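Local coordinates for cell division control protein Cdc48 (Mycobacterium smegmatis, PDB 5E7P), which probably binds and hydrolyses ATP as a member of the AAA ATPase family, with two nucleotide-binding P-loop ATPase regions, each holding ADP, at residues A285-V290 and G320-I325; R520-Y525 and L645-F650. One frame throughout, in Å; residues are numbered along the deposited sequence.

Interaction 1: residues A285-V290 and G320-I325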
ATOM      1  N   ALA A 285     -20.434   9.996  13.725  1.00 37.02           N
ATOM      2  CA  ALA A 285     -21.553   9.166  14.174  1.00 39.69           C
ATOM      3  C   ALA A 285     -22.766   9.954  14.674  1.00 44.10           C
ATOM      4  O   ALA A 285     -23.907   9.556  14.438  1.00 46.79           O
ATOM      5  CB  ALA A 285     -21.089   8.187  15.238  1.00 39.22           C
ATOM      6  N   SER A 286     -22.520  11.068  15.357  1.00 44.59           N
ATOM      7  CA  SER A 286     -23.609  11.871  15.908  1.00 48.59           C
ATOM      8  C   SER A 286     -24.116  12.910  14.911  1.00 49.54           C
ATOM      9  O   SER A 286     -25.076  13.624  15.189  1.00 53.55           O
ATOM     10  CB  SER A 286     -23.175  12.558  17.204  1.00 49.90           C
ATOM     11  OG  SER A 286     -22.160  13.517  16.958  1.00 50.66           O
ATOM     12  N   ARG A 287     -23.463  12.994  13.757  1.00 46.16           N
ATOM     13  CA  ARG A 287     -23.864  13.926  12.709  1.00 45.84           C
ATOM     14  C   ARG A 287     -24.700  13.192  11.671  1.00 45.77           C
ATOM     15  O   ARG A 287     -24.674  11.961  11.604  1.00 47.56           O
ATOM     16  CB  ARG A 287     -22.632  14.511  12.014  1.00 45.22           C
ATOM     17  CG  ARG A 287     -21.489  14.884  12.936  1.00 46.22           C
ATOM     18  CD  ARG A 287     -21.766  16.177  13.667  1.00 50.77           C
ATOM     19  NE  ARG A 287     -20.698  16.501  14.607  1.00 52.91           N
ATOM     20  CZ  ARG A 287     -20.696  17.575  15.392  1.00 54.33           C
ATOM     21  NH1 ARG A 287     -21.706  18.433  15.344  1.00 54.59           N
ATOM     22  NH2 ARG A 287     -19.683  17.792  16.220  1.00 54.55           N
ATOM     23  N   ARG A 288     -25.441  13.940  10.861  1.00 42.95           N
ATOM     24  CA  ARG A 288     -26.063  13.345   9.686  1.00 42.57           C
ATOM     25  C   ARG A 288     -25.049  13.381   8.546  1.00 36.77           C
ATOM     26  O   ARG A 288     -24.416  14.408   8.285  1.00 34.05           O
ATOM     27  CB  ARG A 288     -27.382  14.041   9.313  1.00 47.83           C
ATOM     28  CG  ARG A 288     -27.251  15.394   8.634  1.00 50.68           C
ATOM     29  CD  ARG A 288     -28.618  16.033   8.407  1.00 57.18           C
ATOM     30  NE  ARG A 288     -29.482  15.242   7.532  1.00 59.92           N
ATOM     31  CZ  ARG A 288     -29.591  15.425   6.221  1.00 61.30           C
ATOM     32  NH1 ARG A 288     -30.406  14.656   5.511  1.00 63.40           N
ATOM     33  NH2 ARG A 288     -28.886  16.374   5.617  1.00 59.51           N
ATOM     34  N   VAL A 289     -24.862  12.244   7.891  1.00 34.30           N
ATOM     35  CA  VAL A 289     -23.834  12.149   6.869  1.00 33.04           C
ATOM     36  C   VAL A 289     -24.416  11.840   5.501  1.00 34.56           C
ATOM     37  O   VAL A 289     -25.157  10.872   5.330  1.00 37.50           O
ATOM     38  CB  VAL A 289     -22.781  11.085   7.225  1.00 28.88           C
ATOM     39  CG1 VAL A 289     -21.668  11.083   6.194  1.00 24.22           C
ATOM     40  CG2 VAL A 289     -22.224  11.349   8.605  1.00 28.37           C
ATOM     41  N   VAL A 290     -24.078  12.680   4.532  1.00 33.44           N
ATOM     42  CA  VAL A 290     -24.404  12.411   3.144  1.00 35.02           C
ATOM     43  C   VAL A 290     -23.169  11.807   2.490  1.00 37.57           C
ATOM     44  O   VAL A 290     -22.152  12.481   2.320  1.00 37.05           O
ATOM     45  CB  VAL A 290     -24.816  13.692   2.405  1.00 31.72           C
ATOM     46  CG1 VAL A 290     -25.122  13.387   0.945  1.00 31.52           C
ATOM     47  CG2 VAL A 290     -26.017  14.327   3.092  1.00 30.68           C
ATOM     48  N   GLY A 320     -27.882  20.507   6.628  1.00 49.26           N
ATOM     49  CA  GLY A 320     -26.581  20.636   7.260  1.00 46.43           C
ATOM     50  C   GLY A 320     -25.988  19.270   7.535  1.00 43.38           C
ATOM     51  O   GLY A 320     -26.624  18.249   7.277  1.00 43.85           O
ATOM     52  N   GLY A 321     -24.765  19.242   8.053  1.00 40.58           N
ATOM     53  CA  GLY A 321     -24.116  17.986   8.381  1.00 37.63           C
ATOM     54  C   GLY A 321     -22.825  17.763   7.618  1.00 35.12           C
ATOM     55  O   GLY A 321     -22.157  18.715   7.213  1.00 35.24           O
ATOM     56  N   VAL A 322     -22.476  16.497   7.414  1.00 32.32           N
ATOM     57  CA  VAL A 322     -21.212  16.151   6.778  1.00 28.86           C
ATOM     58  C   VAL A 322     -21.398  15.513   5.403  1.00 29.83           C
ATOM     59  O   VAL A 322     -22.098  14.507   5.262  1.00 28.93           O
ATOM     60  CB  VAL A 322     -20.389  15.195   7.659  1.00 26.29           C
ATOM     61  CG1 VAL A 322     -19.085  14.842   6.979  1.00 25.82           C
ATOM     62  CG2 VAL A 322     -20.122  15.823   9.004  1.00 28.70           C
ATOM     63  N   LEU A 323     -20.768  16.106   4.393  1.00 31.29           N
ATOM     64  CA  LEU A 323     -20.684  15.489   3.074  1.00 31.35           C
ATOM     65  C   LEU A 323     -19.408  14.663   3.017  1.00 29.12           C
ATOM     66  O   LEU A 323     -18.305  15.198   3.149  1.00 28.93           O
ATOM     67  CB  LEU A 323     -20.676  16.541   1.961  1.00 31.64           C
ATOM     68  CG  LEU A 323     -20.633  15.999   0.524  1.00 31.22           C
ATOM     69  CD1 LEU A 323     -21.925  15.268   0.164  1.00 31.05           C
ATOM     70  CD2 LEU A 323     -20.356  17.109  -0.479  1.00 28.98           C
ATOM     71  N   PHE A 324     -19.560  13.355   2.839  1.00 26.68           N
ATOM     72  CA  PHE A 324     -18.414  12.453   2.843  1.00 24.73           C
ATOM     73  C   PHE A 324     -18.276  11.690   1.528  1.00 27.75           C
ATOM     74  O   PHE A 324     -19.193  10.989   1.100  1.00 30.71           O
ATOM     75  CB  PHE A 324     -18.496  11.484   4.032  1.00 23.40           C
ATOM     76  CG  PHE A 324     -17.485  10.370   3.986  1.00 24.74           C
ATOM     77  CD1 PHE A 324     -16.151  10.628   3.702  1.00 23.84           C
ATOM     78  CD2 PHE A 324     -17.866   9.062   4.247  1.00 26.45           C
ATOM     79  CE1 PHE A 324     -15.222   9.600   3.661  1.00 24.55           C
ATOM     80  CE2 PHE A 324     -16.940   8.030   4.212  1.00 26.19           C
ATOM     81  CZ  PHE A 324     -15.619   8.299   3.919  1.00 24.68           C
ATOM     82  N   ILE A 325     -17.118  11.839   0.891  1.00 26.68           N
ATOM     83  CA  ILE A 325     -16.803  11.078  -0.311  1.00 26.98           C
ATOM     84  C   ILE A 325     -15.630  10.137  -0.057  1.00 26.18           C
ATOM     85  O   ILE A 325     -14.483  10.570   0.068  1.00 24.65           O
ATOM     86  CB  ILE A 325     -16.490  11.995  -1.515  1.00 24.79           C
ATOM     87  CG1 ILE A 325     -17.685  12.898  -1.819  1.00 27.36           C
ATOM     88  CG2 ILE A 325     -16.151  11.165  -2.736  1.00 22.60           C
ATOM     89  CD1 ILE A 325     -17.449  13.861  -2.960  1.00 27.52           C
TER
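Gly320 meets Arg288 through its carbonyl oxygen. The first torsion of Arg288 sets CG between the backbone N and the carbonyl carbon (chi1 76°), on the Gly320 side. The oxygen lies in the plane of the guanidinium, at its edge, where Arg288 NH2 gives Gly320 O a weak, nearly straight hydrogen bond of 3.4 Å. The same NH2 bonds to Ala315 O in helix 302-319, so the arginine spans the place where that helix ends and the strand begins. At Gly321 the bare CA makes a C-H contact with Arg288 O. Val322 then starts the regular parallel pairing: its N donates to Arg288 O (3.0 Å, 176° at the hydrogen), and its own O accepts from Val290 N at 2.8 Å. Its CG2 touches CB of Arg287, whose guanidinium leads away to a salt bridge with Asp250. Leu323 turns to the face covered by helix 302-319, where its CD1 meets Val290 CG1 at 3.8 Å, the two side chains lying aslant. Phe324 returns to the face of Val289 and Val322. Its N bonds to Val290 O at 2.8 Å, its CB rests on Val289 CG1 (3.9 Å), and its ring goes on to Ala277 and Val280 of helix 276-283, close to the ADP site. This is the beta-alpha-beta unit of a P-loop ATPase, and strand 321-326 occupies the position of the Walker B strand of this family. The chemistry implies a join carried by backbone amides and apolar side chains; the one polar side-chain bond between the segments is the weak Arg288 bond at the turn.

Interaction 2: residues R520-Y525 and L645-F650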
ATOM      1  N   ARG A 520      16.843  15.757  14.797  1.00 32.19           N
ATOM      2  CA  ARG A 520      17.522  16.562  13.795  1.00 34.62           C
ATOM      3  C   ARG A 520      17.198  16.061  12.392  1.00 31.97           C
ATOM      4  O   ARG A 520      16.945  14.870  12.190  1.00 29.65           O
ATOM      5  CB  ARG A 520      19.032  16.543  14.040  1.00 39.80           C
ATOM      6  CG  ARG A 520      19.446  17.223  15.339  1.00 44.89           C
ATOM      7  CD  ARG A 520      19.314  18.735  15.227  1.00 48.71           C
ATOM      8  NE  ARG A 520      18.625  19.335  16.365  1.00 50.37           N
ATOM      9  CZ  ARG A 520      17.353  19.720  16.349  1.00 54.10           C
ATOM     10  NH1 ARG A 520      16.624  19.570  15.252  1.00 56.99           N
ATOM     11  NH2 ARG A 520      16.806  20.259  17.430  1.00 55.01           N
ATOM     12  N   GLY A 521      17.193  16.978  11.429  1.00 30.00           N
ATOM     13  CA  GLY A 521      16.980  16.620  10.039  1.00 27.25           C
ATOM     14  C   GLY A 521      18.096  15.724   9.539  1.00 26.72           C
ATOM     15  O   GLY A 521      19.267  15.926   9.867  1.00 25.37           O
ATOM     16  N   VAL A 522      17.731  14.729   8.741  1.00 26.42           N
ATOM     17  CA  VAL A 522      18.691  13.746   8.262  1.00 26.24           C
ATOM     18  C   VAL A 522      18.878  13.813   6.749  1.00 30.15           C
ATOM     19  O   VAL A 522      17.905  13.805   5.993  1.00 32.07           O
ATOM     20  CB  VAL A 522      18.251  12.321   8.647  1.00 23.82           C
ATOM     21  CG1 VAL A 522      19.217  11.292   8.075  1.00 23.56           C
ATOM     22  CG2 VAL A 522      18.149  12.191  10.162  1.00 21.93           C
ATOM     23  N   LEU A 523      20.133  13.889   6.314  1.00 29.17           N
ATOM     24  CA  LEU A 523      20.454  13.730   4.901  1.00 27.10           C
ATOM     25  C   LEU A 523      21.115  12.379   4.659  1.00 27.63           C
ATOM     26  O   LEU A 523      22.242  12.138   5.088  1.00 26.47           O
ATOM     27  CB  LEU A 523      21.365  14.847   4.396  1.00 26.93           C
ATOM     28  CG  LEU A 523      21.752  14.661   2.923  1.00 25.29           C
ATOM     29  CD1 LEU A 523      20.540  14.820   2.020  1.00 24.32           C
ATOM     30  CD2 LEU A 523      22.868  15.605   2.506  1.00 26.04           C
ATOM     31  N   LEU A 524      20.398  11.501   3.970  1.00 28.55           N
ATOM     32  CA  LEU A 524      20.887  10.168   3.672  1.00 28.99           C
ATOM     33  C   LEU A 524      21.426  10.151   2.245  1.00 33.02           C
ATOM     34  O   LEU A 524      20.708  10.478   1.304  1.00 34.37           O
ATOM     35  CB  LEU A 524      19.744   9.167   3.818  1.00 28.88           C
ATOM     36  CG  LEU A 524      20.085   7.691   3.997  1.00 30.78           C
ATOM     37  CD1 LEU A 524      20.922   7.484   5.238  1.00 30.43           C
ATOM     38  CD2 LEU A 524      18.808   6.897   4.099  1.00 29.82           C
ATOM     39  N   TYR A 525      22.693   9.787   2.080  1.00 34.31           N
ATOM     40  CA  TYR A 525      23.309   9.819   0.756  1.00 36.21           C
ATOM     41  C   TYR A 525      24.299   8.683   0.528  1.00 37.38           C
ATOM     42  O   TYR A 525      25.061   8.309   1.421  1.00 38.52           O
ATOM     43  CB  TYR A 525      23.991  11.170   0.507  1.00 36.69           C
ATOM     44  CG  TYR A 525      25.091  11.490   1.495  1.00 37.20           C
ATOM     45  CD1 TYR A 525      24.809  12.144   2.689  1.00 37.64           C
ATOM     46  CD2 TYR A 525      26.407  11.136   1.237  1.00 37.38           C
ATOM     47  CE1 TYR A 525      25.807  12.434   3.594  1.00 39.24           C
ATOM     48  CE2 TYR A 525      27.410  11.422   2.135  1.00 39.20           C
ATOM     49  CZ  TYR A 525      27.106  12.071   3.314  1.00 41.23           C
ATOM     50  OH  TYR A 525      28.105  12.360   4.214  1.00 44.32           O
ATOM     51  N   LEU A 645      18.690  19.989   7.650  1.00 32.46           N
ATOM     52  CA  LEU A 645      19.240  18.664   7.370  1.00 34.79           C
ATOM     53  C   LEU A 645      20.715  18.607   7.757  1.00 36.63           C
ATOM     54  O   LEU A 645      21.590  18.734   6.902  1.00 38.20           O
ATOM     55  CB  LEU A 645      19.070  18.315   5.889  1.00 36.15           C
ATOM     56  CG  LEU A 645      17.808  17.566   5.447  1.00 35.12           C
ATOM     57  CD1 LEU A 645      16.551  18.149   6.073  1.00 35.00           C
ATOM     58  CD2 LEU A 645      17.701  17.568   3.930  1.00 33.34           C
ATOM     59  N   GLU A 646      20.987  18.411   9.045  1.00 36.24           N
ATOM     60  CA  GLU A 646      22.349  18.539   9.561  1.00 38.03           C
ATOM     61  C   GLU A 646      23.009  17.212   9.943  1.00 38.32           C
ATOM     62  O   GLU A 646      24.230  17.136  10.080  1.00 38.80           O
ATOM     63  CB  GLU A 646      22.383  19.502  10.750  1.00 38.55           C
ATOM     64  CG  GLU A 646      21.561  19.051  11.943  1.00 40.81           C
ATOM     65  CD  GLU A 646      21.771  19.939  13.159  1.00 46.55           C
ATOM     66  OE1 GLU A 646      20.933  20.838  13.395  1.00 46.21           O
ATOM     67  OE2 GLU A 646      22.778  19.737  13.877  1.00 49.21           O
ATOM     68  N   ARG A 647      22.207  16.171  10.125  1.00 38.04           N
ATOM     69  CA  ARG A 647      22.754  14.854  10.424  1.00 39.83           C
ATOM     70  C   ARG A 647      23.049  14.104   9.128  1.00 38.99           C
ATOM     71  O   ARG A 647      22.153  13.519   8.514  1.00 37.61           O
ATOM     72  CB  ARG A 647      21.800  14.055  11.312  1.00 41.27           C
ATOM     73  CG  ARG A 647      22.290  12.658  11.645  1.00 46.02           C
ATOM     74  CD  ARG A 647      21.647  12.147  12.920  1.00 51.92           C
ATOM     75  NE  ARG A 647      22.096  12.910  14.080  1.00 57.83           N
ATOM     76  CZ  ARG A 647      21.574  12.803  15.297  1.00 60.53           C
ATOM     77  NH1 ARG A 647      20.575  11.961  15.524  1.00 60.27           N
ATOM     78  NH2 ARG A 647      22.054  13.543  16.288  1.00 62.30           N
ATOM     79  N   LEU A 648      24.314  14.132   8.719  1.00 37.57           N
ATOM     80  CA  LEU A 648      24.745  13.511   7.471  1.00 36.16           C
ATOM     81  C   LEU A 648      25.058  12.032   7.651  1.00 35.74           C
ATOM     82  O   LEU A 648      26.053  11.672   8.278  1.00 35.49           O
ATOM     83  CB  LEU A 648      25.973  14.235   6.916  1.00 37.45           C
ATOM     84  CG  LEU A 648      25.746  15.377   5.923  1.00 40.93           C
ATOM     85  CD1 LEU A 648      24.798  16.436   6.479  1.00 41.45           C
ATOM     86  CD2 LEU A 648      27.080  16.000   5.532  1.00 43.06           C
ATOM     87  N   VAL A 649      24.204  11.177   7.099  1.00 34.77           N
ATOM     88  CA  VAL A 649      24.441   9.740   7.142  1.00 34.26           C
ATOM     89  C   VAL A 649      24.875   9.235   5.770  1.00 38.07           C
ATOM     90  O   VAL A 649      24.104   9.268   4.810  1.00 38.71           O
ATOM     91  CB  VAL A 649      23.194   8.964   7.593  1.00 32.06           C
ATOM     92  CG1 VAL A 649      23.509   7.476   7.698  1.00 30.39           C
ATOM     93  CG2 VAL A 649      22.679   9.498   8.921  1.00 31.45           C
ATOM     94  N   PHE A 650      26.118   8.774   5.685  1.00 39.90           N
ATOM     95  CA  PHE A 650      26.648   8.228   4.442  1.00 39.65           C
ATOM     96  C   PHE A 650      26.441   6.718   4.375  1.00 36.98           C
ATOM     97  O   PHE A 650      26.882   5.981   5.257  1.00 37.65           O
ATOM     98  CB  PHE A 650      28.133   8.575   4.289  1.00 41.59           C
ATOM     99  CG  PHE A 650      28.807   7.873   3.143  1.00 43.35           C
ATOM    100  CD1 PHE A 650      28.254   7.899   1.873  1.00 43.89           C
ATOM    101  CD2 PHE A 650      30.002   7.201   3.332  1.00 44.09           C
ATOM    102  CE1 PHE A 650      28.874   7.254   0.819  1.00 45.44           C
ATOM    103  CE2 PHE A 650      30.628   6.558   2.281  1.00 44.66           C
ATOM    104  CZ  PHE A 650      30.064   6.584   1.024  1.00 45.59           C
TER
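Tyr525 packs its ring against Leu648 and Phe650 of the neighbouring parallel strand. From CB, the first torsion sets CG between the backbone N and the carbonyl carbon (chi1 60°), and CG comes near Val649 O. CD1 lies 3.6 Å from Val649 O, which sits over one face of the ring and accepts the hydrogen bond of Tyr525 N (3.1 Å). Farther along that edge, CE1 meets Leu648 CG at 3.8 Å, with Leu648 CB in the ring plane. Across the ring, CD2 and CE2 are approached from above by Phe650 CD1, CE2 at 3.6 Å, on the face that Val649 O covers. The two rings are inclined by 25° but slid apart, so overlap is slight; Phe650 CA instead makes a CH-pi contact over the tyrosine face. At the tip, Tyr525 OH has Phe650 CB at 3.8 Å, above the ring plane, and Leu648 CB within it. Strand 645-650 is the outermost strand of this P-loop sheet, next to strand 521-525, whose far side pairs with strand 623-629 and whose end leads to the ADP-binding loop. Phe741 forms an edge-to-face stack with Tyr525, helix 732-739 packs on Phe650, and helix 491-506 covers Leu524 and Arg647 on the opposite face.

How the interactions relate
Following the chain from the N terminus, interaction 1 comes first and closes a short loop: 29 residues, mostly helix, lie between 285-290 and 320-325. It is finished well before residue 520, where interaction 2 opens. That second loop is far longer, with 119 residues leaving strand 521-525, building the other three strands of its sheet and coming back at 645-650. The loops therefore stand in series, neither nested nor crossed. Interaction 1 joins neighbouring strands within the first ATPase region, whereas interaction 2 sets the last strand of the second region's sheet beside its first. Their centres are 44 Å apart, and each has one side chain, Phe324 or Leu524, within about 8 Å of its own region's ADP.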